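Local coordinates for protein cadherin-23 (Mus musculus, PDB 5VH2) that probably acts as a calcium-binding adhesion molecule in hearing mechanotransduction, its extracellular cadherin repeats strung together through metal-bound linkers, at residues D3-R15 against T26-T38. The protein carries 1 engineered substitution. Numbering follows the deposited sequence.
With CA (calcium ion), chain E.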
ATOM      1  N   ASP A   3     -43.575  11.618  17.802  1.00 29.51           N
ATOM      2  CA  ASP A   3     -43.468  12.989  18.319  1.00 30.14           C
ATOM      3  C   ASP A   3     -42.270  13.720  17.687  1.00 29.22           C
ATOM      4  O   ASP A   3     -42.429  14.846  17.226  1.00 29.37           O
ATOM      5  CB  ASP A   3     -43.521  13.006  19.865  1.00 31.24           C
ATOM      6  CG  ASP A   3     -43.110  14.370  20.509  1.00 31.86           C
ATOM      7  OD1 ASP A   3     -43.714  15.441  20.223  1.00 32.41           O
ATOM      8  OD2 ASP A   3     -42.196  14.369  21.381  1.00 31.91           O
ATOM      9  N   GLU A   4     -41.102  13.082  17.624  1.00 28.34           N
ATOM     10  CA  GLU A   4     -40.027  13.530  16.708  1.00 27.34           C
ATOM     11  C   GLU A   4     -39.124  12.382  16.210  1.00 26.29           C
ATOM     12  O   GLU A   4     -39.142  11.264  16.729  1.00 26.35           O
ATOM     13  CB  GLU A   4     -39.149  14.607  17.366  1.00 27.63           C
ATOM     14  CG  GLU A   4     -38.303  14.075  18.503  1.00 27.73           C
ATOM     15  CD  GLU A   4     -37.947  15.111  19.506  1.00 28.53           C
ATOM     16  OE1 GLU A   4     -36.739  15.163  19.842  1.00 28.17           O
ATOM     17  OE2 GLU A   4     -38.873  15.840  19.957  1.00 29.56           O
ATOM     18  N   ALA A   5     -38.336  12.685  15.195  1.00 25.43           N
ATOM     19  CA  ALA A   5     -37.427  11.711  14.619  1.00 24.50           C
ATOM     20  C   ALA A   5     -36.013  11.994  15.127  1.00 24.26           C
ATOM     21  O   ALA A   5     -35.732  13.085  15.624  1.00 24.67           O
ATOM     22  CB  ALA A   5     -37.461  11.769  13.102  1.00 23.75           C
ATOM     23  N   PRO A   6     -35.124  10.993  14.998  1.00 23.65           N
ATOM     24  CA  PRO A   6     -33.739  11.127  15.448  1.00 23.40           C
ATOM     25  C   PRO A   6     -32.952  12.105  14.600  1.00 22.95           C
ATOM     26  O   PRO A   6     -33.099  12.131  13.379  1.00 22.45           O
ATOM     27  CB  PRO A   6     -33.147   9.708  15.288  1.00 22.88           C
ATOM     28  CG  PRO A   6     -34.326   8.817  15.156  1.00 23.10           C
ATOM     29  CD  PRO A   6     -35.362   9.654  14.430  1.00 23.23           C
ATOM     30  N   VAL A   7     -32.126  12.893  15.267  1.00 23.20           N
ATOM     31  CA  VAL A   7     -31.212  13.798  14.598  1.00 22.88           C
ATOM     32  C   VAL A   7     -29.804  13.424  15.066  1.00 22.62           C
ATOM     33  O   VAL A   7     -29.546  13.397  16.279  1.00 23.09           O
ATOM     34  CB  VAL A   7     -31.504  15.246  15.002  1.00 23.59           C
ATOM     35  CG1 VAL A   7     -30.557  16.198  14.292  1.00 23.35           C
ATOM     36  CG2 VAL A   7     -32.956  15.582  14.696  1.00 23.99           C
ATOM     37  N   PHE A   8     -28.915  13.102  14.111  1.00 21.93           N
ATOM     38  CA  PHE A   8     -27.509  12.885  14.405  1.00 21.72           C
ATOM     39  C   PHE A   8     -26.873  14.178  14.893  1.00 22.16           C
ATOM     40  O   PHE A   8     -27.356  15.262  14.607  1.00 22.47           O
ATOM     41  CB  PHE A   8     -26.755  12.353  13.173  1.00 21.01           C
ATOM     42  CG  PHE A   8     -27.022  10.894  12.891  1.00 20.65           C
ATOM     43  CD1 PHE A   8     -26.267   9.898  13.494  1.00 20.59           C
ATOM     44  CD2 PHE A   8     -28.038  10.521  12.030  1.00 20.45           C
ATOM     45  CE1 PHE A   8     -26.514   8.556  13.221  1.00 20.37           C
ATOM     46  CE2 PHE A   8     -28.285   9.184  11.748  1.00 20.20           C
ATOM     47  CZ  PHE A   8     -27.527   8.197  12.354  1.00 20.19           C
ATOM     48  N   THR A   9     -25.789  14.066  15.661  1.00 22.25           N
ATOM     49  CA  THR A   9     -25.058  15.270  16.110  1.00 22.70           C
ATOM     50  C   THR A   9     -24.258  15.933  15.006  1.00 22.41           C
ATOM     51  O   THR A   9     -23.797  17.042  15.191  1.00 22.85           O
ATOM     52  CB  THR A   9     -24.103  14.991  17.261  1.00 22.93           C
ATOM     53  OG1 THR A   9     -23.105  14.067  16.826  1.00 22.35           O
ATOM     54  CG2 THR A   9     -24.849  14.429  18.429  1.00 23.35           C
ATOM     55  N   GLN A  10     -24.037  15.245  13.891  1.00 21.75           N
ATOM     56  CA  GLN A  10     -23.359  15.862  12.719  1.00 21.52           C
ATOM     57  C   GLN A  10     -23.998  15.381  11.405  1.00 20.98           C
ATOM     58  O   GLN A  10     -24.422  14.218  11.333  1.00 20.63           O
ATOM     59  CB  GLN A  10     -21.859  15.537  12.714  1.00 21.34           C
ATOM     60  CG  GLN A  10     -21.074  16.236  13.784  1.00 21.89           C
ATOM     61  CD  GLN A  10     -19.596  15.955  13.700  1.00 21.77           C
ATOM     62  OE1 GLN A  10     -19.058  15.135  14.449  1.00 21.71           O
ATOM     63  NE2 GLN A  10     -18.905  16.734  12.858  1.00 21.84           N
ATOM     64  N   GLN A  11     -24.066  16.261  10.395  1.00 20.98           N
ATOM     65  CA  GLN A  11     -24.541  15.908   9.049  1.00 20.50           C
ATOM     66  C   GLN A  11     -23.578  14.962   8.302  1.00 19.99           C
ATOM     67  O   GLN A  11     -24.007  13.968   7.713  1.00 19.58           O
ATOM     68  CB  GLN A  11     -24.780  17.169   8.209  1.00 20.72           C
ATOM     69  CG  GLN A  11     -26.134  17.792   8.474  1.00 21.10           C
ATOM     70  CD  GLN A  11     -26.556  18.788   7.407  1.00 21.22           C
ATOM     71  OE1 GLN A  11     -26.226  19.945   7.519  1.00 21.74           O
ATOM     72  NE2 GLN A  11     -27.347  18.361   6.419  1.00 20.82           N
ATOM     73  N   GLN A  12     -22.298  15.334   8.280  1.00 20.11           N
ATOM     74  CA  GLN A  12     -21.236  14.458   7.772  1.00 19.80           C
ATOM     75  C   GLN A  12     -20.218  14.275   8.891  1.00 20.04           C
ATOM     76  O   GLN A  12     -19.657  15.258   9.397  1.00 20.47           O
ATOM     77  CB  GLN A  12     -20.548  15.024   6.519  1.00 19.78           C
ATOM     78  CG  GLN A  12     -19.599  14.023   5.864  1.00 19.51           C
ATOM     79  CD  GLN A  12     -18.652  14.656   4.830  1.00 19.67           C
ATOM     80  OE1 GLN A  12     -19.059  15.075   3.725  1.00 19.60           O
ATOM     81  NE2 GLN A  12     -17.393  14.744   5.188  1.00 19.95           N
ATOM     82  N   TYR A  13     -20.004  13.021   9.294  1.00 19.82           N
ATOM     83  CA  TYR A  13     -18.902  12.711  10.199  1.00 20.01           C
ATOM     84  C   TYR A  13     -17.621  12.491   9.391  1.00 19.94           C
ATOM     85  O   TYR A  13     -17.684  12.084   8.211  1.00 19.67           O
ATOM     86  CB  TYR A  13     -19.216  11.476  11.033  1.00 19.91           C
ATOM     87  CG  TYR A  13     -20.326  11.655  12.054  1.00 20.13           C
ATOM     88  CD1 TYR A  13     -21.656  11.439  11.724  1.00 19.99           C
ATOM     89  CD2 TYR A  13     -20.029  11.988  13.379  1.00 20.54           C
ATOM     90  CE1 TYR A  13     -22.671  11.555  12.678  1.00 20.30           C
ATOM     91  CE2 TYR A  13     -21.021  12.134  14.344  1.00 20.86           C
ATOM     92  CZ  TYR A  13     -22.341  11.902  13.996  1.00 20.75           C
ATOM     93  OH  TYR A  13     -23.317  12.006  14.964  1.00 21.15           O
ATOM     94  N   ASN A  14     -16.482  12.742  10.030  1.00 20.26           N
ATOM     95  CA  ASN A  14     -15.182  12.659   9.378  1.00 20.35           C
ATOM     96  C   ASN A  14     -14.206  11.846  10.182  1.00 20.47           C
ATOM     97  O   ASN A  14     -13.937  12.152  11.355  1.00 20.75           O
ATOM     98  CB  ASN A  14     -14.565  14.040   9.189  1.00 20.77           C
ATOM     99  CG  ASN A  14     -15.224  14.820   8.088  1.00 20.72           C
ATOM    100  OD1 ASN A  14     -15.601  14.268   7.060  1.00 20.37           O
ATOM    101  ND2 ASN A  14     -15.357  16.117   8.291  1.00 21.12           N
ATOM    102  N   ARG A  15     -13.654  10.823   9.537  1.00 20.32           N
ATOM    103  CA  ARG A  15     -12.441  10.184  10.029  1.00 20.55           C
ATOM    104  C   ARG A  15     -11.345  10.206   8.957  1.00 20.75           C
ATOM    105  O   ARG A  15     -11.430   9.473   7.960  1.00 20.58           O
ATOM    106  CB  ARG A  15     -12.729   8.743  10.425  1.00 20.36           C
ATOM    107  CG  ARG A  15     -11.485   7.964  10.866  1.00 20.64           C
ATOM    108  CD  ARG A  15     -10.757   8.658  12.001  1.00 20.98           C
ATOM    109  NE  ARG A  15      -9.538   7.971  12.380  1.00 21.28           N
ATOM    110  CZ  ARG A  15      -9.490   6.843  13.082  1.00 21.29           C
ATOM    111  NH1 ARG A  15      -8.305   6.325  13.399  1.00 21.63           N
ATOM    112  NH2 ARG A  15     -10.599   6.186  13.400  1.00 21.03           N
ATOM    113  N   THR A  26     -10.930  -2.360  14.324  1.00 22.11           N
ATOM    114  CA  THR A  26     -10.369  -1.074  14.744  1.00 21.96           C
ATOM    115  C   THR A  26     -11.478  -0.048  14.787  1.00 21.52           C
ATOM    116  O   THR A  26     -12.321   0.006  13.886  1.00 21.25           O
ATOM    117  CB  THR A  26      -9.291  -0.549  13.778  1.00 22.03           C
ATOM    118  OG1 THR A  26      -8.231  -1.500  13.661  1.00 22.53           O
ATOM    119  CG2 THR A  26      -8.692   0.758  14.281  1.00 21.98           C
ATOM    120  N   SER A  27     -11.477   0.776  15.830  1.00 21.52           N
ATOM    121  CA  SER A  27     -12.494   1.812  15.980  1.00 21.23           C
ATOM    122  C   SER A  27     -12.308   2.878  14.896  1.00 20.98           C
ATOM    123  O   SER A  27     -11.198   3.409  14.720  1.00 21.13           O
ATOM    124  CB  SER A  27     -12.362   2.435  17.373  1.00 21.43           C
ATOM    125  OG  SER A  27     -12.690   1.479  18.374  1.00 21.68           O
ATOM    126  N   VAL A  28     -13.388   3.176  14.189  1.00 20.68           N
ATOM    127  CA  VAL A  28     -13.349   4.133  13.087  1.00 20.46           C
ATOM    128  C   VAL A  28     -13.885   5.510  13.510  1.00 20.40           C
ATOM    129  O   VAL A  28     -13.165   6.510  13.428  1.00 20.52           O
ATOM    130  CB  VAL A  28     -14.129   3.582  11.894  1.00 20.21           C
ATOM    131  CG1 VAL A  28     -14.129   4.525  10.702  1.00 20.01           C
ATOM    132  CG2 VAL A  28     -13.550   2.239  11.524  1.00 20.41           C
ATOM    133  N   ILE A  29     -15.130   5.543  13.969  1.00 20.30           N
ATOM    134  CA  ILE A  29     -15.731   6.752  14.511  1.00 20.37           C
ATOM    135  C   ILE A  29     -17.038   6.375  15.202  1.00 20.40           C
ATOM    136  O   ILE A  29     -17.634   5.357  14.856  1.00 20.27           O
ATOM    137  CB  ILE A  29     -16.012   7.809  13.397  1.00 20.18           C
ATOM    138  CG1 ILE A  29     -16.555   9.111  14.011  1.00 20.38           C
ATOM    139  CG2 ILE A  29     -16.990   7.261  12.362  1.00 19.85           C
ATOM    140  CD1 ILE A  29     -16.319  10.318  13.168  1.00 20.39           C
ATOM    141  N   VAL A  30     -17.480   7.186  16.164  1.00 20.66           N
ATOM    142  CA  VAL A  30     -18.770   6.950  16.825  1.00 20.80           C
ATOM    143  C   VAL A  30     -19.831   7.946  16.373  1.00 20.76           C
ATOM    144  O   VAL A  30     -19.623   9.177  16.460  1.00 20.92           O
ATOM    145  CB  VAL A  30     -18.675   6.967  18.359  1.00 21.26           C
ATOM    146  CG1 VAL A  30     -18.136   8.304  18.886  1.00 21.54           C
ATOM    147  CG2 VAL A  30     -20.031   6.591  18.965  1.00 21.49           C
ATOM    148  N   VAL A  31     -20.957   7.408  15.891  1.00 20.61           N
ATOM    149  CA  VAL A  31     -22.088   8.278  15.542  1.00 20.64           C
ATOM    150  C   VAL A  31     -23.074   8.332  16.707  1.00 21.12           C
ATOM    151  O   VAL A  31     -23.067   7.474  17.595  1.00 21.35           O
ATOM    152  CB  VAL A  31     -22.815   7.862  14.224  1.00 20.25           C
ATOM    153  CG1 VAL A  31     -21.859   7.958  13.041  1.00 19.87           C
ATOM    154  CG2 VAL A  31     -23.403   6.463  14.323  1.00 20.24           C
ATOM    155  N   ARG A  32     -23.915   9.346  16.676  1.00 21.33           N
ATOM    156  CA  ARG A  32     -24.894   9.533  17.732  1.00 21.90           C
ATOM    157  C   ARG A  32     -26.091  10.342  17.228  1.00 22.04           C
ATOM    158  O   ARG A  32     -25.922  11.466  16.712  1.00 22.02           O
ATOM    159  CB  ARG A  32     -24.272  10.210  18.965  1.00 22.41           C
ATOM    160  CG  ARG A  32     -25.093   9.865  20.192  1.00 23.03           C
ATOM    161  CD  ARG A  32     -24.855  10.697  21.430  1.00 23.70           C
ATOM    162  NE  ARG A  32     -26.074  10.620  22.231  1.00 24.35           N
ATOM    163  CZ  ARG A  32     -26.303  11.338  23.332  1.00 25.13           C
ATOM    164  NH1 ARG A  32     -25.412  12.245  23.770  1.00 25.36           N
ATOM    165  NH2 ARG A  32     -27.475  11.205  23.956  1.00 25.77           N
ATOM    166  N   ALA A  33     -27.276   9.739  17.353  1.00 22.23           N
ATOM    167  CA  ALA A  33     -28.514  10.418  17.040  1.00 22.49           C
ATOM    168  C   ALA A  33     -29.364  10.447  18.279  1.00 23.27           C
ATOM    169  O   ALA A  33     -29.566   9.430  18.918  1.00 23.46           O
ATOM    170  CB  ALA A  33     -29.259   9.741  15.903  1.00 22.06           C
ATOM    171  N   THR A  34     -29.859  11.626  18.611  1.00 23.82           N
ATOM    172  CA  THR A  34     -30.663  11.834  19.784  1.00 24.71           C
ATOM    173  C   THR A  34     -32.127  11.896  19.346  1.00 25.00           C
ATOM    174  O   THR A  34     -32.449  12.426  18.269  1.00 24.67           O
ATOM    175  CB  THR A  34     -30.229  13.113  20.489  1.00 25.28           C
ATOM    176  OG1 THR A  34     -30.033  14.127  19.499  1.00 25.01           O
ATOM    177  CG2 THR A  34     -28.927  12.884  21.167  1.00 25.16           C
ATOM    178  N   ASP A  35     -32.975  11.306  20.188  1.00 25.63           N
ATOM    179  CA  ASP A  35     -34.427  11.347  20.044  1.00 26.14           C
ATOM    180  C   ASP A  35     -34.983  11.593  21.440  1.00 27.27           C
ATOM    181  O   ASP A  35     -34.620  10.902  22.369  1.00 27.51           O
ATOM    182  CB  ASP A  35     -34.908  10.029  19.464  1.00 25.75           C
ATOM    183  CG  ASP A  35     -36.325  10.097  18.941  1.00 26.08           C
ATOM    184  OD1 ASP A  35     -37.198  10.769  19.523  1.00 26.96           O
ATOM    185  OD2 ASP A  35     -36.610   9.390  17.979  1.00 25.55           O
ATOM    186  N   LYS A  36     -35.774  12.648  21.590  1.00 28.00           N
ATOM    187  CA  LYS A  36     -36.163  13.109  22.938  1.00 29.19           C
ATOM    188  C   LYS A  36     -37.601  12.727  23.266  1.00 30.04           C
ATOM    189  O   LYS A  36     -38.110  13.106  24.300  1.00 31.15           O
ATOM    190  CB  LYS A  36     -35.933  14.613  23.099  1.00 29.67           C
ATOM    191  CG  LYS A  36     -34.472  15.022  22.799  1.00 28.92           C
ATOM    192  CD  LYS A  36     -34.086  16.474  23.027  1.00 29.46           C
ATOM    193  CE  LYS A  36     -35.188  17.476  22.717  1.00 30.20           C
ATOM    194  NZ  LYS A  36     -35.751  17.395  21.333  1.00 29.53           N
ATOM    195  N   ASP A  37     -38.203  11.887  22.431  1.00 29.57           N
ATOM    196  CA  ASP A  37     -39.346  11.068  22.843  1.00 30.29           C
ATOM    197  C   ASP A  37     -38.937  10.134  23.937  1.00 30.61           C
ATOM    198  O   ASP A  37     -37.816   9.642  23.937  1.00 29.88           O
ATOM    199  CB  ASP A  37     -39.826  10.198  21.686  1.00 29.59           C
ATOM    200  CG  ASP A  37     -40.267  11.021  20.488  1.00 29.22           C
ATOM    201  OD1 ASP A  37     -40.493  12.220  20.682  1.00 29.76           O
ATOM    202  OD2 ASP A  37     -40.329  10.517  19.353  1.00 28.41           O
ATOM    203  N   THR A  38     -39.847   9.897  24.876  1.00 31.77           N
ATOM    204  CA  THR A  38     -39.639   8.877  25.925  1.00 32.21           C
ATOM    205  C   THR A  38     -39.772   7.473  25.384  1.00 31.70           C
ATOM    206  O   THR A  38     -40.244   7.248  24.271  1.00 31.17           O
ATOM    207  CB  THR A  38     -40.667   9.012  27.056  1.00 33.75           C
ATOM    208  OG1 THR A  38     -41.980   8.985  26.480  1.00 34.18           O
ATOM    209  CG2 THR A  38     -40.465  10.302  27.829  1.00 34.48           C
TER
HETATM  210 CA    CA E1401     -39.482   9.396  17.836  1.00 26.83          CA
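Phe-8 and Ala-33 face each other as a non-hydrogen-bonded antiparallel pair in the Greek-key beta-sandwich of a cadherin repeat, where strand 7-8 edges one sheet and the chain then crosses to strand 12-19 of the other. This is the tight part. The methyl of Ala-33, small enough to fit against an aromatic face, sits over the centre of the Phe-8 ring, CB 3.8 Å from the centroid. Tyr-13, on strand 12-19, suits its place because it is apolar along its length and polar at its tip: with CG anti to its carbonyl carbon (chi1 -68°), the ring reaches across to strand 27-34, Val-31 CG1 lying over one face and Gln-10 CB over the other. Its OH accepts from Arg-32 N at 3.2 Å and shares a 2.8 Å hydrogen bond with Thr-9 OG1. A phenylalanine here, lacking the hydroxyl, would probably leave Arg-32 N and Thr-9 OG1 without this partner.

The solvent side is looser: Val-7, sharing two backbone hydrogen bonds with Thr-34, points to the sheet face opposite Phe-8, Thr-9 is exposed, and the Arg-32 chain leads away from segment 3-15. At one polar end Arg-15, bent at chi2 (56°), lays one edge of its guanidinium against the chain, NH2 donating to the carbonyls of Ser-27 and Val-28. At the other, acidic side chains suit a metal: Asp-35, Asp-37 and the Glu-4 carbonyl bind calcium, completed by Gly-41 and Asp-87. The Glu-4 carboxylate reaches across to Lys-36, whose NZ meets OE1 on the syn lone pair at 2.9 Å.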